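Local coordinates for protein probable thiol peroxidase (Aquifex aeolicus, PDB 2YZH) that probably reduces hydrogen peroxide and organic hydroperoxides to water and alcohols at the expense of thioredoxin, protecting the cell from oxidative stress, at residues Ala27-Lys40 against Thr106-Tyr119. Sequence-based numbering, arbitrary orientation.
Sequences APEAVVVTKDLQEK and TVASDFRYRDMEKY
Asp-115 reaches from a short 3-10 segment to the backbone of strand 30-34: its OD2 accepts a nearly straight bond (172°) from Val-31 N at 2.9 Å, on the anti side, while its CB packs on Ala-30 CB. OD1 pairs with Lys-118 NZ of the same chain, and OD2 also with Lys-118 of the second subunit. Replacement by an alanine would probably leave Val-31 N without its acceptor and take one carboxylate partner from Lys-118 of its own chain and from that of the second subunit. Just before the strand, Tyr-119 OH donates to Pro-28 O at 2.6 Å, and the ring is held between Pro-28 CD over one face, a CH-pi contact, and Met-116 CE over the other. Farther along, Val-33 and Ser-109 form an antiparallel hydrogen-bonded pair joining strands 30-34 and 106-109 of the thioredoxin-fold sheet. With CG1 of Val-33 anti to the backbone N (chi1 -175°), CG2 falls anti to the carbonyl carbon and lies 3.7 Å from Arg-112 NH1, over a guanidinium face. In that group's plane, Glu-39 OE2 accepts from Arg-112 NH1 at 2.9 Å, a salt bridge. A water donates to Val-31 O and Asp-110 OD1 and accepts from Tyr-113 N. Backbone bonds and apolar packing hold the strand against 106-119, whereas charges around Asp-115 and Lys-118 tie its start to the subunit interface, where reciprocal salt bridges probably temper the cost of burial.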
ATOM      1  N   ALA D  27     -20.477   7.499   4.477  1.00 16.08           N
ATOM      2  CA  ALA D  27     -19.338   7.978   3.697  1.00 14.26           C
ATOM      3  C   ALA D  27     -18.051   7.671   4.452  1.00 14.07           C
ATOM      4  O   ALA D  27     -17.847   8.164   5.560  1.00 14.45           O
ATOM      5  CB  ALA D  27     -19.454   9.482   3.464  1.00 12.28           C
ATOM      6  N   PRO D  28     -17.161   6.855   3.860  1.00 12.60           N
ATOM      7  CA  PRO D  28     -15.899   6.512   4.524  1.00 11.76           C
ATOM      8  C   PRO D  28     -15.039   7.746   4.761  1.00 12.37           C
ATOM      9  O   PRO D  28     -15.116   8.714   4.004  1.00 14.09           O
ATOM     10  CB  PRO D  28     -15.234   5.546   3.535  1.00 12.87           C
ATOM     11  CG  PRO D  28     -16.409   4.918   2.823  1.00 12.70           C
ATOM     12  CD  PRO D  28     -17.301   6.125   2.589  1.00 11.05           C
ATOM     13  N   GLU D  29     -14.234   7.726   5.821  1.00 14.19           N
ATOM     14  CA  GLU D  29     -13.346   8.850   6.078  1.00 13.90           C
ATOM     15  C   GLU D  29     -12.064   8.628   5.296  1.00 14.24           C
ATOM     16  O   GLU D  29     -11.580   7.501   5.170  1.00 13.75           O
ATOM     17  CB  GLU D  29     -13.023   8.985   7.570  1.00 14.92           C
ATOM     18  CG  GLU D  29     -14.220   9.407   8.401  1.00 16.44           C
ATOM     19  CD  GLU D  29     -13.854   9.825   9.810  1.00 17.84           C
ATOM     20  OE1 GLU D  29     -12.755   9.471  10.280  1.00 19.27           O
ATOM     21  OE2 GLU D  29     -14.684  10.502  10.451  1.00 21.79           O
ATOM     22  N   ALA D  30     -11.527   9.710   4.752  1.00 13.22           N
ATOM     23  CA  ALA D  30     -10.294   9.648   3.992  1.00 12.47           C
ATOM     24  C   ALA D  30      -9.352  10.693   4.567  1.00 12.23           C
ATOM     25  O   ALA D  30      -9.703  11.868   4.667  1.00 12.83           O
ATOM     26  CB  ALA D  30     -10.563   9.934   2.519  1.00 12.58           C
ATOM     27  N   VAL D  31      -8.163  10.251   4.959  1.00 10.64           N
ATOM     28  CA  VAL D  31      -7.162  11.143   5.521  1.00 10.46           C
ATOM     29  C   VAL D  31      -6.286  11.609   4.370  1.00 11.07           C
ATOM     30  O   VAL D  31      -5.449  10.852   3.869  1.00 12.41           O
ATOM     31  CB  VAL D  31      -6.300  10.413   6.562  1.00 10.76           C
ATOM     32  CG1 VAL D  31      -5.268  11.375   7.140  1.00 11.75           C
ATOM     33  CG2 VAL D  31      -7.193   9.853   7.665  1.00 11.92           C
ATOM     34  N   VAL D  32      -6.495  12.854   3.947  1.00 12.02           N
ATOM     35  CA  VAL D  32      -5.755  13.419   2.830  1.00 11.98           C
ATOM     36  C   VAL D  32      -4.803  14.535   3.268  1.00 13.52           C
ATOM     37  O   VAL D  32      -4.896  15.049   4.389  1.00 14.22           O
ATOM     38  CB  VAL D  32      -6.740  13.933   1.740  1.00 11.86           C
ATOM     39  CG1 VAL D  32      -7.479  12.750   1.114  1.00 13.44           C
ATOM     40  CG2 VAL D  32      -7.750  14.903   2.354  1.00 11.20           C
ATOM     41  N   VAL D  33      -3.888  14.906   2.380  1.00 13.50           N
ATOM     42  CA  VAL D  33      -2.890  15.926   2.690  1.00 12.05           C
ATOM     43  C   VAL D  33      -3.076  17.182   1.842  1.00 15.00           C
ATOM     44  O   VAL D  33      -3.102  17.102   0.609  1.00 13.38           O
ATOM     45  CB  VAL D  33      -1.459  15.359   2.465  1.00 12.79           C
ATOM     46  CG1 VAL D  33      -0.410  16.376   2.911  1.00  8.60           C
ATOM     47  CG2 VAL D  33      -1.283  14.053   3.238  1.00 15.56           C
ATOM     48  N   THR D  34      -3.209  18.336   2.499  1.00 15.70           N
ATOM     49  CA  THR D  34      -3.390  19.605   1.787  1.00 18.54           C
ATOM     50  C   THR D  34      -2.050  20.182   1.320  1.00 18.86           C
ATOM     51  O   THR D  34      -0.991  19.682   1.693  1.00 16.85           O
ATOM     52  CB  THR D  34      -4.144  20.642   2.659  1.00 20.64           C
ATOM     53  OG1 THR D  34      -3.516  20.753   3.939  1.00 22.30           O
ATOM     54  CG2 THR D  34      -5.587  20.213   2.859  1.00 22.50           C
ATOM     55  N   LYS D  35      -2.098  21.235   0.511  1.00 20.69           N
ATOM     56  CA  LYS D  35      -0.878  21.825  -0.041  1.00 22.75           C
ATOM     57  C   LYS D  35       0.146  22.326   0.974  1.00 23.20           C
ATOM     58  O   LYS D  35       1.308  22.531   0.631  1.00 23.79           O
ATOM     59  CB  LYS D  35      -1.233  22.946  -1.025  1.00 24.43           C
ATOM     60  CG  LYS D  35      -2.039  24.081  -0.432  1.00 27.31           C
ATOM     61  CD  LYS D  35      -2.470  25.060  -1.517  1.00 29.54           C
ATOM     62  CE  LYS D  35      -3.263  26.213  -0.931  1.00 30.82           C
ATOM     63  NZ  LYS D  35      -2.457  26.980   0.053  1.00 32.64           N
ATOM     64  N   ASP D  36      -0.275  22.522   2.216  1.00 22.89           N
ATOM     65  CA  ASP D  36       0.643  22.975   3.256  1.00 22.64           C
ATOM     66  C   ASP D  36       1.173  21.772   4.039  1.00 21.86           C
ATOM     67  O   ASP D  36       1.800  21.923   5.089  1.00 18.77           O
ATOM     68  CB  ASP D  36      -0.070  23.953   4.198  1.00 26.46           C
ATOM     69  CG  ASP D  36      -1.344  23.378   4.787  1.00 29.21           C
ATOM     70  OD1 ASP D  36      -1.705  22.238   4.429  1.00 29.66           O
ATOM     71  OD2 ASP D  36      -1.989  24.067   5.607  1.00 32.05           O
ATOM     72  N   LEU D  37       0.906  20.581   3.510  1.00 19.45           N
ATOM     73  CA  LEU D  37       1.325  19.313   4.104  1.00 19.13           C
ATOM     74  C   LEU D  37       0.594  18.945   5.392  1.00 19.62           C
ATOM     75  O   LEU D  37       1.038  18.074   6.135  1.00 18.03           O
ATOM     76  CB  LEU D  37       2.840  19.286   4.345  1.00 19.42           C
ATOM     77  CG  LEU D  37       3.742  19.371   3.103  1.00 19.16           C
ATOM     78  CD1 LEU D  37       5.193  19.165   3.511  1.00 18.70           C
ATOM     79  CD2 LEU D  37       3.336  18.317   2.085  1.00 22.62           C
ATOM     80  N   GLN D  38      -0.519  19.617   5.662  1.00 17.59           N
ATOM     81  CA  GLN D  38      -1.310  19.300   6.844  1.00 19.32           C
ATOM     82  C   GLN D  38      -2.309  18.232   6.416  1.00 17.56           C
ATOM     83  O   GLN D  38      -2.610  18.110   5.227  1.00 16.22           O
ATOM     84  CB  GLN D  38      -2.054  20.537   7.345  1.00 22.08           C
ATOM     85  CG  GLN D  38      -1.146  21.592   7.955  1.00 27.36           C
ATOM     86  CD  GLN D  38      -0.453  21.099   9.208  1.00 31.03           C
ATOM     87  OE1 GLN D  38      -1.102  20.651  10.155  1.00 35.33           O
ATOM     88  NE2 GLN D  38       0.875  21.178   9.224  1.00 33.11           N
ATOM     89  N   GLU D  39      -2.812  17.449   7.364  1.00 16.16           N
ATOM     90  CA  GLU D  39      -3.778  16.418   7.015  1.00 16.47           C
ATOM     91  C   GLU D  39      -5.197  16.878   7.300  1.00 17.07           C
ATOM     92  O   GLU D  39      -5.467  17.540   8.306  1.00 16.46           O
ATOM     93  CB  GLU D  39      -3.486  15.118   7.770  1.00 17.97           C
ATOM     94  CG  GLU D  39      -2.114  14.541   7.465  1.00 19.40           C
ATOM     95  CD  GLU D  39      -1.935  13.131   7.990  1.00 20.73           C
ATOM     96  OE1 GLU D  39      -2.560  12.791   9.020  1.00 19.50           O
ATOM     97  OE2 GLU D  39      -1.160  12.365   7.378  1.00 19.43           O
ATOM     98  N   LYS D  40      -6.101  16.535   6.392  1.00 14.88           N
ATOM     99  CA  LYS D  40      -7.501  16.896   6.521  1.00 16.21           C
ATOM    100  C   LYS D  40      -8.306  15.618   6.386  1.00 15.70           C
ATOM    101  O   LYS D  40      -7.903  14.704   5.666  1.00 15.69           O
ATOM    102  CB  LYS D  40      -7.902  17.868   5.406  1.00 18.25           C
ATOM    103  CG  LYS D  40      -9.393  18.160   5.336  1.00 20.06           C
ATOM    104  CD  LYS D  40      -9.740  19.065   4.159  1.00 23.81           C
ATOM    105  CE  LYS D  40     -11.240  19.327   4.097  1.00 23.82           C
ATOM    106  NZ  LYS D  40     -11.624  20.113   2.897  1.00 24.40           N
ATOM    107  N   THR D 106     -10.954  23.390  -1.859  1.00 19.46           N
ATOM    108  CA  THR D 106      -9.707  22.866  -1.324  1.00 18.93           C
ATOM    109  C   THR D 106      -9.219  21.705  -2.188  1.00 18.89           C
ATOM    110  O   THR D 106     -10.016  20.888  -2.648  1.00 19.52           O
ATOM    111  CB  THR D 106      -9.907  22.344   0.123  1.00 21.62           C
ATOM    112  OG1 THR D 106     -10.348  23.416   0.966  1.00 21.37           O
ATOM    113  CG2 THR D 106      -8.609  21.766   0.673  1.00 22.25           C
ATOM    114  N   VAL D 107      -7.919  21.654  -2.444  1.00 17.12           N
ATOM    115  CA  VAL D 107      -7.358  20.547  -3.201  1.00 18.69           C
ATOM    116  C   VAL D 107      -6.600  19.739  -2.154  1.00 18.45           C
ATOM    117  O   VAL D 107      -6.028  20.308  -1.225  1.00 18.40           O
ATOM    118  CB  VAL D 107      -6.378  21.011  -4.308  1.00 20.44           C
ATOM    119  CG1 VAL D 107      -7.113  21.862  -5.330  1.00 23.07           C
ATOM    120  CG2 VAL D 107      -5.218  21.788  -3.698  1.00 25.22           C
ATOM    121  N   ALA D 108      -6.620  18.420  -2.276  1.00 16.58           N
ATOM    122  CA  ALA D 108      -5.915  17.586  -1.315  1.00 14.76           C
ATOM    123  C   ALA D 108      -5.427  16.321  -1.999  1.00 14.71           C
ATOM    124  O   ALA D 108      -6.008  15.879  -2.994  1.00 14.38           O
ATOM    125  CB  ALA D 108      -6.826  17.251  -0.147  1.00 17.08           C
ATOM    126  N   SER D 109      -4.359  15.749  -1.457  1.00 13.95           N
ATOM    127  CA  SER D 109      -3.743  14.551  -2.007  1.00 12.77           C
ATOM    128  C   SER D 109      -4.032  13.296  -1.203  1.00 13.49           C
ATOM    129  O   SER D 109      -4.021  13.317   0.029  1.00 11.63           O
ATOM    130  CB  SER D 109      -2.230  14.744  -2.094  1.00 12.44           C
ATOM    131  OG  SER D 109      -1.599  13.557  -2.534  1.00 12.36           O
ATOM    132  N   ASP D 110      -4.253  12.193  -1.911  1.00 13.96           N
ATOM    133  CA  ASP D 110      -4.541  10.916  -1.265  1.00 13.55           C
ATOM    134  C   ASP D 110      -3.344   9.967  -1.396  1.00 14.11           C
ATOM    135  O   ASP D 110      -3.466   8.759  -1.206  1.00 12.64           O
ATOM    136  CB  ASP D 110      -5.790  10.296  -1.907  1.00 13.31           C
ATOM    137  CG  ASP D 110      -6.310   9.101  -1.139  1.00 15.87           C
ATOM    138  OD1 ASP D 110      -6.186   9.097   0.104  1.00 13.27           O
ATOM    139  OD2 ASP D 110      -6.863   8.178  -1.777  1.00 16.07           O
ATOM    140  N   PHE D 111      -2.177  10.526  -1.698  1.00 12.00           N
ATOM    141  CA  PHE D 111      -0.978   9.717  -1.882  1.00 11.69           C
ATOM    142  C   PHE D 111      -0.544   8.920  -0.659  1.00 11.83           C
ATOM    143  O   PHE D 111      -0.015   7.822  -0.790  1.00 10.39           O
ATOM    144  CB  PHE D 111       0.201  10.604  -2.326  1.00 12.63           C
ATOM    145  CG  PHE D 111       1.047  11.125  -1.180  1.00 13.23           C
ATOM    146  CD1 PHE D 111       2.178  10.426  -0.758  1.00 12.81           C
ATOM    147  CD2 PHE D 111       0.691  12.292  -0.508  1.00 12.93           C
ATOM    148  CE1 PHE D 111       2.947  10.881   0.318  1.00 10.67           C
ATOM    149  CE2 PHE D 111       1.453  12.760   0.572  1.00 13.14           C
ATOM    150  CZ  PHE D 111       2.582  12.054   0.985  1.00 11.71           C
ATOM    151  N   ARG D 112      -0.777   9.464   0.527  1.00 10.11           N
ATOM    152  CA  ARG D 112      -0.296   8.805   1.728  1.00 11.29           C
ATOM    153  C   ARG D 112      -0.980   7.518   2.149  1.00 12.36           C
ATOM    154  O   ARG D 112      -0.303   6.545   2.476  1.00 11.50           O
ATOM    155  CB  ARG D 112      -0.287   9.807   2.888  1.00 12.21           C
ATOM    156  CG  ARG D 112       0.335   9.286   4.172  1.00 10.68           C
ATOM    157  CD  ARG D 112       0.607  10.448   5.122  1.00 12.77           C
ATOM    158  NE  ARG D 112       1.789  11.203   4.707  1.00 11.32           N
ATOM    159  CZ  ARG D 112       2.038  12.458   5.069  1.00 13.04           C
ATOM    160  NH1 ARG D 112       1.182  13.108   5.851  1.00 11.57           N
ATOM    161  NH2 ARG D 112       3.146  13.063   4.658  1.00 10.07           N
ATOM    162  N   TYR D 113      -2.307   7.497   2.119  1.00 11.71           N
ATOM    163  CA  TYR D 113      -3.043   6.318   2.548  1.00 11.71           C
ATOM    164  C   TYR D 113      -3.941   5.727   1.469  1.00 11.99           C
ATOM    165  O   TYR D 113      -4.454   4.617   1.621  1.00 11.24           O
ATOM    166  CB  TYR D 113      -3.889   6.675   3.765  1.00 10.93           C
ATOM    167  CG  TYR D 113      -3.081   7.145   4.951  1.00 10.70           C
ATOM    168  CD1 TYR D 113      -2.238   6.268   5.637  1.00 12.71           C
ATOM    169  CD2 TYR D 113      -3.174   8.460   5.404  1.00 12.08           C
ATOM    170  CE1 TYR D 113      -1.508   6.695   6.756  1.00 11.94           C
ATOM    171  CE2 TYR D 113      -2.453   8.893   6.514  1.00 10.95           C
ATOM    172  CZ  TYR D 113      -1.626   8.008   7.183  1.00 13.32           C
ATOM    173  OH  TYR D 113      -0.920   8.440   8.283  1.00 15.48           O
ATOM    174  N   ARG D 114      -4.120   6.472   0.385  1.00 10.58           N
ATOM    175  CA  ARG D 114      -4.971   6.042  -0.719  1.00 12.63           C
ATOM    176  C   ARG D 114      -6.316   5.589  -0.171  1.00 12.25           C
ATOM    177  O   ARG D 114      -6.841   4.531  -0.542  1.00 12.97           O
ATOM    178  CB  ARG D 114      -4.311   4.907  -1.513  1.00 13.39           C
ATOM    179  CG  ARG D 114      -4.932   4.710  -2.895  1.00 16.20           C
ATOM    180  CD  ARG D 114      -4.119   3.752  -3.767  1.00 19.32           C
ATOM    181  NE  ARG D 114      -4.195   2.372  -3.291  1.00 18.73           N
ATOM    182  CZ  ARG D 114      -3.577   1.350  -3.877  1.00 22.94           C
ATOM    183  NH1 ARG D 114      -2.835   1.556  -4.958  1.00 22.79           N
ATOM    184  NH2 ARG D 114      -3.710   0.121  -3.393  1.00 21.39           N
ATOM    185  N   ASP D 115      -6.880   6.402   0.717  1.00 10.14           N
ATOM    186  CA  ASP D 115      -8.166   6.083   1.323  1.00  9.41           C
ATOM    187  C   ASP D 115      -9.325   6.144   0.339  1.00  9.33           C
ATOM    188  O   ASP D 115     -10.368   5.551   0.587  1.00  9.87           O
ATOM    189  CB  ASP D 115      -8.467   7.025   2.495  1.00 10.70           C
ATOM    190  CG  ASP D 115      -7.783   6.589   3.781  1.00 12.87           C
ATOM    191  OD1 ASP D 115      -7.722   5.367   4.030  1.00  9.94           O
ATOM    192  OD2 ASP D 115      -7.326   7.463   4.546  1.00 13.11           O
ATOM    193  N   MET D 116      -9.160   6.851  -0.778  1.00  9.68           N
ATOM    194  CA  MET D 116     -10.263   6.936  -1.723  1.00 10.94           C
ATOM    195  C   MET D 116     -10.597   5.586  -2.354  1.00 11.30           C
ATOM    196  O   MET D 116     -11.587   5.461  -3.073  1.00 10.54           O
ATOM    197  CB  MET D 116      -9.991   8.002  -2.792  1.00 11.42           C
ATOM    198  CG  MET D 116      -9.972   9.425  -2.223  1.00  9.42           C
ATOM    199  SD  MET D 116     -11.388   9.794  -1.117  1.00 13.77           S
ATOM    200  CE  MET D 116     -12.751   9.939  -2.297  1.00 12.84           C
ATOM    201  N   GLU D 117      -9.772   4.574  -2.092  1.00 10.68           N
ATOM    202  CA  GLU D 117     -10.065   3.235  -2.599  1.00 10.34           C
ATOM    203  C   GLU D 117     -11.385   2.830  -1.938  1.00 12.21           C
ATOM    204  O   GLU D 117     -12.166   2.042  -2.489  1.00 10.45           O
ATOM    205  CB  GLU D 117      -8.983   2.227  -2.176  1.00 12.67           C
ATOM    206  CG  GLU D 117      -9.277   0.795  -2.641  1.00 13.42           C
ATOM    207  CD  GLU D 117      -8.311  -0.238  -2.078  1.00 18.23           C
ATOM    208  OE1 GLU D 117      -7.115   0.084  -1.916  1.00 19.28           O
ATOM    209  OE2 GLU D 117      -8.746  -1.381  -1.814  1.00 20.01           O
ATOM    210  N   LYS D 118     -11.629   3.377  -0.748  1.00  8.99           N
ATOM    211  CA  LYS D 118     -12.841   3.061   0.003  1.00 10.18           C
ATOM    212  C   LYS D 118     -14.099   3.626  -0.645  1.00 10.83           C
ATOM    213  O   LYS D 118     -15.215   3.291  -0.240  1.00 10.77           O
ATOM    214  CB  LYS D 118     -12.716   3.567   1.447  1.00 10.93           C
ATOM    215  CG  LYS D 118     -11.645   2.826   2.246  1.00 11.01           C
ATOM    216  CD  LYS D 118     -11.305   3.547   3.537  1.00 11.23           C
ATOM    217  CE  LYS D 118     -10.172   2.831   4.262  1.00 12.00           C
ATOM    218  NZ  LYS D 118      -9.615   3.661   5.365  1.00  9.68           N
ATOM    219  N   TYR D 119     -13.917   4.475  -1.652  1.00  9.55           N
ATOM    220  CA  TYR D 119     -15.041   5.069  -2.362  1.00 10.97           C
ATOM    221  C   TYR D 119     -15.281   4.377  -3.698  1.00 12.43           C
ATOM    222  O   TYR D 119     -16.146   4.786  -4.474  1.00 12.37           O
ATOM    223  CB  TYR D 119     -14.811   6.571  -2.582  1.00  9.34           C
ATOM    224  CG  TYR D 119     -15.180   7.432  -1.386  1.00 11.60           C
ATOM    225  CD1 TYR D 119     -14.392   7.448  -0.237  1.00 10.74           C
ATOM    226  CD2 TYR D 119     -16.329   8.226  -1.405  1.00 12.18           C
ATOM    227  CE1 TYR D 119     -14.741   8.234   0.867  1.00 12.18           C
ATOM    228  CE2 TYR D 119     -16.684   9.011  -0.309  1.00 13.73           C
ATOM    229  CZ  TYR D 119     -15.887   9.011   0.822  1.00 11.88           C
ATOM    230  OH  TYR D 119     -16.248   9.782   1.907  1.00 13.82           O
TER
HETATM  231  O   HOH W   1     -11.283   5.373   6.751  1.00 13.79           O
HETATM  232  O   HOH W   2      -4.168   9.638   1.799  1.00 14.45           O
HETATM  233  O   HOH W   3      -4.765  22.311  -0.205  1.00 23.17           O
HETATM  234  O   HOH W   4       2.130  15.801   6.005  1.00 18.85           O
HETATM  235  O   HOH W   5      -2.194  10.188   9.720  1.00 18.39           O
HETATM  236  O   HOH W   6     -10.451  22.764   3.652  1.00 32.23           O